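Local coordinates for 4'-phospho-dehydrooxetanocin synthase (Bacillus megaterium, PDB 5UL3), which catalyses the cobalamin-dependent radical SAM ring contraction of dAMP to an oxetane aldehyde, a step in the biosynthesis of oxetanocin A, at residues 77-80 and 81-84; 375-378 and 379-383; 413-416 and 417-420. One frame throughout, in Å; residues are numbered along the deposited sequence.

In the fold
Interaction 1 lies in the N-terminal part of the chain, about 41 Å from interaction 3 between centres, where a 3-10 turn leads into a short helix beside a four-stranded antiparallel sheet. It is partly buried, and charged side chains and turn bonds do most of the holding. Interactions 2 and 3 both belong to the partial TIM barrel of the radical SAM domain, as roughly two-turn stretches of helices 374-386 and 410-426. Their centres are about 11 Å apart, and the two helices pack directly on each other. Both are buried, with aliphatic, sulfur and arginine groups inside; a glutamine-aspartate pair lies on the more exposed side of interaction 2, a glutamate-lysine pair on that of interaction 3.

Interaction 1 of 3, residues 77-80 and 81-84; sequences RDLR and ENPL
An Asx turn running into a helix N-cap shapes this local contact, which leads from strand 69-73 into helix 83-88 in the N-terminal part of the chain. Two backbone bonds fold the turn: Glu-81 N donates to Asp-78 O and Asn-82 N to Leu-79 O, each meeting its acceptor from above the carbonyl plane. Asp-78 OD1 takes the N-H of Arg-80, which defines the Asx turn, and Ile-100 N is a second donor to it. Arg-80 also forms a side-on salt bridge with this carboxylate, its NE and NH2 both donating to Asp-78 OD2: NE at 2.8 Å, on the syn lone pair and nearly in the guanidinium plane, and NH2 at 3.0 Å.

Arg-77 crosses Glu-81 at about a right angle. A bend at chi3 (77°) brings one face of its guanidinium against Glu-81 CB, off-centre, and Pro-83 CD lies at the edge of the group. The ion pair is long, with Arg-77 NE 3.7 Å from Glu-81 OE1, and that oxygen is well out of the guanidinium plane, so the attraction is one of charge without a directed N-H. The closer approach is from Arg-77 CD, 3.3 Å from Glu-81 OE1.

Asn-82 joins the turn to the sheet through ND2, bonded to Tyr-62 OH of strand 60-64. Its OD1 caps helix 83-88, accepting from Leu-85 N and more weakly from Leu-84 N at 2.9 Å.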
loop_
_atom_site.group_PDB
_atom_site.type_symbol
_atom_site.label_atom_id
_atom_site.label_comp_id
_atom_site.label_asym_id
_atom_site.label_seq_id
_atom_site.Cartn_x
_atom_site.Cartn_y
_atom_site.Cartn_z
ATOM N N ARG A 77 -26.559 -8.379 16.497
ATOM C CA ARG A 77 -27.271 -8.519 15.244
ATOM C C ARG A 77 -28.365 -9.570 15.375
ATOM O O ARG A 77 -28.195 -10.568 16.078
ATOM C CB ARG A 77 -26.320 -8.890 14.093
ATOM C CG ARG A 77 -26.981 -8.761 12.725
ATOM C CD ARG A 77 -26.001 -8.840 11.566
ATOM N NE ARG A 77 -25.578 -10.210 11.298
ATOM C CZ ARG A 77 -24.887 -10.573 10.219
ATOM N NH1 ARG A 77 -24.539 -11.838 10.042
ATOM N NH2 ARG A 77 -24.538 -9.667 9.319
ATOM N N ASP A 78 -29.483 -9.308 14.705
ATOM C CA ASP A 78 -30.571 -10.271 14.563
ATOM C C ASP A 78 -30.015 -11.630 14.178
ATOM O O ASP A 78 -29.349 -11.771 13.148
ATOM C CB ASP A 78 -31.559 -9.767 13.501
ATOM C CG ASP A 78 -32.817 -10.649 13.370
ATOM O OD1 ASP A 78 -32.958 -11.644 14.107
ATOM O OD2 ASP A 78 -33.659 -10.333 12.504
ATOM N N LEU A 79 -30.282 -12.624 15.024
ATOM C CA LEU A 79 -29.815 -13.982 14.770
ATOM C C LEU A 79 -30.315 -14.527 13.432
ATOM O O LEU A 79 -29.680 -15.410 12.842
ATOM C CB LEU A 79 -30.267 -14.882 15.914
ATOM C CG LEU A 79 -29.614 -16.224 16.139
ATOM C CD1 LEU A 79 -28.123 -16.024 16.236
ATOM C CD2 LEU A 79 -30.170 -16.789 17.448
ATOM N N ARG A 80 -31.440 -14.023 12.931
ATOM C CA ARG A 80 -31.947 -14.529 11.660
ATOM C C ARG A 80 -30.989 -14.260 10.502
ATOM O O ARG A 80 -31.099 -14.910 9.460
ATOM C CB ARG A 80 -33.330 -13.932 11.380
ATOM C CG ARG A 80 -34.334 -14.259 12.503
ATOM C CD ARG A 80 -35.716 -13.656 12.240
ATOM N NE ARG A 80 -35.633 -12.214 12.010
ATOM C CZ ARG A 80 -36.622 -11.472 11.523
ATOM N NH1 ARG A 80 -37.788 -12.033 11.211
ATOM N NH2 ARG A 80 -36.447 -10.169 11.344
ATOM N N GLU A 81 -30.030 -13.349 10.666
ATOM C CA GLU A 81 -29.053 -13.077 9.618
ATOM C C GLU A 81 -27.783 -13.915 9.743
ATOM O O GLU A 81 -26.875 -13.760 8.923
ATOM C CB GLU A 81 -28.694 -11.582 9.614
ATOM C CG GLU A 81 -29.874 -10.682 9.308
ATOM C CD GLU A 81 -29.571 -9.211 9.520
ATOM O OE1 GLU A 81 -28.412 -8.798 9.289
ATOM O OE2 GLU A 81 -30.493 -8.469 9.923
ATOM N N ASN A 82 -27.702 -14.789 10.733
ATOM C CA ASN A 82 -26.504 -15.607 10.968
ATOM C C ASN A 82 -26.254 -16.547 9.786
ATOM O O ASN A 82 -27.128 -17.366 9.451
ATOM C CB ASN A 82 -26.721 -16.373 12.281
ATOM C CG ASN A 82 -25.562 -17.266 12.662
ATOM O OD1 ASN A 82 -25.042 -18.026 11.851
ATOM N ND2 ASN A 82 -25.171 -17.199 13.925
ATOM N N PRO A 83 -25.090 -16.470 9.130
ATOM C CA PRO A 83 -24.887 -17.226 7.890
ATOM C C PRO A 83 -24.654 -18.702 8.139
ATOM O O PRO A 83 -24.962 -19.527 7.271
ATOM C CB PRO A 83 -23.648 -16.555 7.271
ATOM C CG PRO A 83 -22.847 -16.099 8.478
ATOM C CD PRO A 83 -23.912 -15.652 9.492
ATOM N N LEU A 84 -24.097 -19.042 9.309
ATOM C CA LEU A 84 -23.882 -20.445 9.638
ATOM C C LEU A 84 -25.216 -21.140 9.866
ATOM O O LEU A 84 -25.449 -22.235 9.346
ATOM C CB LEU A 84 -22.990 -20.585 10.875
ATOM C CG LEU A 84 -22.597 -22.017 11.240
ATOM C CD1 LEU A 84 -21.225 -22.010 11.923
ATOM C CD2 LEU A 84 -23.626 -22.683 12.204
HETATM O O HOH W 1 -33.104 -9.155 10.483
HETATM O O HOH W 2 -29.870 -17.589 9.872
#

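Interaction 2 of 3, residues 375-378 and 379-383; sequences AQRI and IDICE
Ile-381 places its CD1 over the centre of the Arg-377 guanidinium, 4.0 Å from CZ, one turn further along helix 374-386. This helix links strands 357-360 and 393-398 in a beta-alpha-beta unit of the partial TIM barrel. The two side chains run side by side and point the same way. Arg-377 is extended from CG to NE, which carries its flat group along the isoleucine to the neighbourhood of helix 335-351; there NH2 donates to Leu-333 O, giving the buried charge a polar partner while Ile-381 covers a face.

On the more exposed side, Gln-376 NE2 donates to Asp-380 OD1 at 2.8 Å with an N-H...O angle of 152°. The oxygen is nearly in the amide plane of the glutamine, but it is met on its syn side with the donor 35° out of the carboxylate plane. The bend at chi2 (60°) swings the amide forward along the helix, toward Asp-380. Gln-376 NE2 also lies 3.8 Å from Ile-379 CG2, so Ile-379 borders the polar pair.

Regular backbone bonds from Ala-375 O to Ile-379 N through to Ile-378 O and Cys-382 N underlie these contacts. The remaining flank faces helix 410-426, with Ile-378 against Met-419 and Cys-423 and Cys-382 against Ala-426. Within this apolar row, Ile-378 CG2 lies 4.2 Å from Cys-382 SG.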
loop_
_atom_site.group_PDB
_atom_site.type_symbol
_atom_site.label_atom_id
_atom_site.label_comp_id
_atom_site.label_asym_id
_atom_site.label_seq_id
_atom_site.Cartn_x
_atom_site.Cartn_y
_atom_site.Cartn_z
ATOM N N ALA A 375 -18.052 11.231 -7.176
ATOM C CA ALA A 375 -17.710 12.400 -6.367
ATOM C C ALA A 375 -18.680 12.576 -5.204
ATOM O O ALA A 375 -18.264 12.960 -4.102
ATOM C CB ALA A 375 -17.663 13.660 -7.229
ATOM N N GLN A 376 -19.977 12.284 -5.416
ATOM C CA GLN A 376 -20.925 12.412 -4.316
ATOM C C GLN A 376 -20.684 11.351 -3.251
ATOM O O GLN A 376 -20.903 11.605 -2.064
ATOM C CB GLN A 376 -22.366 12.339 -4.834
ATOM C CG GLN A 376 -23.399 12.687 -3.759
ATOM C CD GLN A 376 -23.199 14.094 -3.214
ATOM O OE1 GLN A 376 -23.008 15.042 -3.978
ATOM N NE2 GLN A 376 -23.218 14.233 -1.892
ATOM N N ARG A 377 -20.229 10.163 -3.651
ATOM C CA ARG A 377 -19.856 9.156 -2.667
ATOM C C ARG A 377 -18.730 9.659 -1.762
ATOM O O ARG A 377 -18.765 9.455 -0.542
ATOM C CB ARG A 377 -19.443 7.872 -3.381
ATOM C CG ARG A 377 -18.833 6.834 -2.468
ATOM C CD ARG A 377 -18.608 5.517 -3.179
ATOM N NE ARG A 377 -17.856 4.576 -2.355
ATOM C CZ ARG A 377 -16.535 4.622 -2.179
ATOM N NH1 ARG A 377 -15.807 5.579 -2.765
ATOM N NH2 ARG A 377 -15.935 3.709 -1.422
ATOM N N ILE A 378 -17.715 10.297 -2.345
ATOM C CA ILE A 378 -16.615 10.812 -1.527
ATOM C C ILE A 378 -17.121 11.909 -0.594
ATOM O O ILE A 378 -16.773 11.949 0.594
ATOM C CB ILE A 378 -15.466 11.307 -2.427
ATOM C CG1 ILE A 378 -14.906 10.164 -3.295
ATOM C CG2 ILE A 378 -14.346 11.958 -1.576
ATOM C CD1 ILE A 378 -14.345 8.970 -2.516
ATOM N N ILE A 379 -17.951 12.816 -1.116
ATOM C CA ILE A 379 -18.481 13.897 -0.294
ATOM C C ILE A 379 -19.290 13.336 0.869
ATOM O O ILE A 379 -19.168 13.811 2.004
ATOM C CB ILE A 379 -19.298 14.878 -1.159
ATOM C CG1 ILE A 379 -18.332 15.678 -2.048
ATOM C CG2 ILE A 379 -20.125 15.801 -0.267
ATOM C CD1 ILE A 379 -19.010 16.462 -3.168
ATOM N N ASP A 380 -20.068 12.269 0.627
ATOM C CA ASP A 380 -20.818 11.621 1.711
ATOM C C ASP A 380 -19.894 10.998 2.767
ATOM O O ASP A 380 -20.174 11.073 3.972
ATOM C CB ASP A 380 -21.758 10.552 1.138
ATOM C CG ASP A 380 -22.911 11.150 0.330
ATOM O OD1 ASP A 380 -23.008 12.392 0.262
ATOM O OD2 ASP A 380 -23.710 10.377 -0.245
ATOM N N ILE A 381 -18.809 10.343 2.341
ATOM C CA ILE A 381 -17.839 9.831 3.312
ATOM C C ILE A 381 -17.251 10.983 4.127
ATOM O O ILE A 381 -17.164 10.916 5.365
ATOM C CB ILE A 381 -16.747 9.017 2.593
ATOM C CG1 ILE A 381 -17.347 7.734 2.008
ATOM C CG2 ILE A 381 -15.583 8.681 3.570
ATOM C CD1 ILE A 381 -16.465 7.056 0.963
ATOM N N CYS A 382 -16.873 12.067 3.446
ATOM C CA CYS A 382 -16.311 13.225 4.130
ATOM C C CYS A 382 -17.310 13.823 5.110
ATOM O O CYS A 382 -16.937 14.208 6.221
ATOM C CB CYS A 382 -15.871 14.272 3.112
ATOM S SG CYS A 382 -14.414 13.777 2.171
ATOM N N GLU A 383 -18.583 13.915 4.709
ATOM C CA GLU A 383 -19.604 14.431 5.616
ATOM C C GLU A 383 -19.731 13.546 6.846
ATOM O O GLU A 383 -19.919 14.045 7.957
ATOM C CB GLU A 383 -20.952 14.547 4.899
ATOM C CG GLU A 383 -21.025 15.745 3.960
ATOM C CD GLU A 383 -22.409 15.962 3.351
ATOM O OE1 GLU A 383 -23.137 14.975 3.097
ATOM O OE2 GLU A 383 -22.767 17.137 3.131
#

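Interaction 3 of 3, residues 413-416 and 417-420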
loop_
_atom_site.group_PDB
_atom_site.type_symbol
_atom_site.label_atom_id
_atom_site.label_comp_id
_atom_site.label_asym_id
_atom_site.label_seq_id
_atom_site.Cartn_x
_atom_site.Cartn_y
_atom_site.Cartn_z
ATOM N N ASN A 413 -15.606 19.537 -13.545
ATOM C CA ASN A 413 -14.364 19.923 -12.881
ATOM C C ASN A 413 -14.629 20.773 -11.647
ATOM O O ASN A 413 -13.926 20.645 -10.636
ATOM C CB ASN A 413 -13.451 20.675 -13.855
ATOM C CG ASN A 413 -12.737 19.746 -14.827
ATOM O OD1 ASN A 413 -11.744 19.126 -14.478
ATOM N ND2 ASN A 413 -13.235 19.659 -16.057
ATOM N N VAL A 414 -15.638 21.644 -11.705
ATOM C CA VAL A 414 -15.984 22.441 -10.533
ATOM C C VAL A 414 -16.542 21.555 -9.419
ATOM O O VAL A 414 -16.237 21.763 -8.237
ATOM C CB VAL A 414 -16.952 23.578 -10.915
ATOM C CG1 VAL A 414 -17.413 24.319 -9.661
ATOM C CG2 VAL A 414 -16.250 24.554 -11.867
ATOM N N GLU A 415 -17.355 20.557 -9.771
ATOM C CA GLU A 415 -17.828 19.614 -8.760
ATOM C C GLU A 415 -16.683 18.759 -8.226
ATOM O O GLU A 415 -16.690 18.374 -7.051
ATOM C CB GLU A 415 -18.945 18.736 -9.342
ATOM C CG GLU A 415 -19.643 17.820 -8.330
ATOM C CD GLU A 415 -20.456 18.582 -7.287
ATOM O OE1 GLU A 415 -20.442 18.172 -6.108
ATOM O OE2 GLU A 415 -21.106 19.588 -7.644
ATOM N N ARG A 416 -15.683 18.474 -9.064
ATOM C CA ARG A 416 -14.505 17.755 -8.606
ATOM C C ARG A 416 -13.720 18.584 -7.592
ATOM O O ARG A 416 -13.260 18.056 -6.570
ATOM C CB ARG A 416 -13.642 17.387 -9.810
ATOM C CG ARG A 416 -12.653 16.277 -9.580
ATOM C CD ARG A 416 -13.225 15.195 -8.658
ATOM N NE ARG A 416 -14.212 14.330 -9.300
ATOM C CZ ARG A 416 -13.921 13.172 -9.889
ATOM N NH1 ARG A 416 -12.670 12.743 -9.949
ATOM N NH2 ARG A 416 -14.880 12.439 -10.422
ATOM N N LEU A 417 -13.568 19.890 -7.850
ATOM C CA LEU A 417 -12.886 20.759 -6.889
ATOM C C LEU A 417 -13.637 20.803 -5.563
ATOM O O LEU A 417 -13.022 20.747 -4.490
ATOM C CB LEU A 417 -12.729 22.165 -7.470
ATOM C CG LEU A 417 -12.041 23.169 -6.548
ATOM C CD1 LEU A 417 -10.604 22.741 -6.287
ATOM C CD2 LEU A 417 -12.097 24.559 -7.179
ATOM N N LYS A 418 -14.972 20.877 -5.616
ATOM C CA LYS A 418 -15.755 20.803 -4.383
ATOM C C LYS A 418 -15.477 19.511 -3.618
ATOM O O LYS A 418 -15.303 19.526 -2.393
ATOM C CB LYS A 418 -17.248 20.923 -4.694
ATOM C CG LYS A 418 -18.129 20.682 -3.473
ATOM C CD LYS A 418 -19.625 20.907 -3.784
ATOM C CE LYS A 418 -20.470 20.665 -2.529
ATOM N NZ LYS A 418 -21.937 20.532 -2.827
ATOM N N MET A 419 -15.424 18.382 -4.325
ATOM C CA MET A 419 -15.141 17.104 -3.673
ATOM C C MET A 419 -13.770 17.118 -3.006
ATOM O O MET A 419 -13.617 16.684 -1.854
ATOM C CB MET A 419 -15.222 15.961 -4.696
ATOM C CG MET A 419 -15.042 14.555 -4.090
ATOM S SD MET A 419 -14.277 13.437 -5.296
ATOM C CE MET A 419 -12.635 14.136 -5.328
ATOM N N TRP A 420 -12.754 17.607 -3.719
ATOM C CA TRP A 420 -11.426 17.681 -3.119
ATOM C C TRP A 420 -11.413 18.605 -1.905
ATOM O O TRP A 420 -10.693 18.346 -0.928
ATOM C CB TRP A 420 -10.413 18.134 -4.173
ATOM C CG TRP A 420 -9.934 17.001 -5.026
ATOM C CD1 TRP A 420 -10.426 16.610 -6.261
ATOM C CD2 TRP A 420 -8.889 16.076 -4.701
ATOM N NE1 TRP A 420 -9.733 15.510 -6.715
ATOM C CE2 TRP A 420 -8.784 15.164 -5.778
ATOM C CE3 TRP A 420 -8.023 15.932 -3.603
ATOM C CZ2 TRP A 420 -7.846 14.130 -5.790
ATOM C CZ3 TRP A 420 -7.100 14.898 -3.619
ATOM C CH2 TRP A 420 -7.018 14.010 -4.708
HETATM O O HOH W 3 -22.124 18.302 -4.241
#
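Arg-416 O accepts from Trp-420 N at 2.9 Å, with an N-H...O angle of 166°. It is the last of four successive i to i+4 bonds within 413-420, starting with Leu-417 N on Asn-413 O at 2.9 Å, in helix 410-426, which connects strands 393-398 and 432-436 of the partial TIM barrel. Arg-416 and Trp-420 also share an acceptor beyond the turn: the NH1 of the first and the NE1 of the second both donate to Ser-402 O, so both polar ends meet at one carbonyl oxygen; the guanidinium and indole planes are 41° apart.

Toward the more exposed side, Glu-415 and Lys-418 lie side by side. In one of the two conformers of Glu-415, OE1 is 4.3 Å from Lys-418 NZ, beyond a salt bridge, and a water appears to link them; distance and water are both tentative.

Inward, the aliphatic part of Arg-416, bent at chi2 (37°) to bring CD against Met-419 and again at chi3, runs alongside that residue, with its CD 3.5 Å from Met-419 CE. The same methyl lies over one face of the Trp-420 ring, toward its rim. Trp-420 CD1 meets the arginine backbone edge-on, 3.2 Å from Arg-416 O and near the ring plane. Outside the turn, Phe-396 meets the indole, Leu-417 packs on Leu-461, and Met-419 reaches Ala-375 and Ile-379 of helix 374-386.

The buried arginine thus serves two chemistries: its CD packs with methionine and indole, while its guanidinium and the indole N-H share one backbone carbonyl, which probably fixes both flat groups in place.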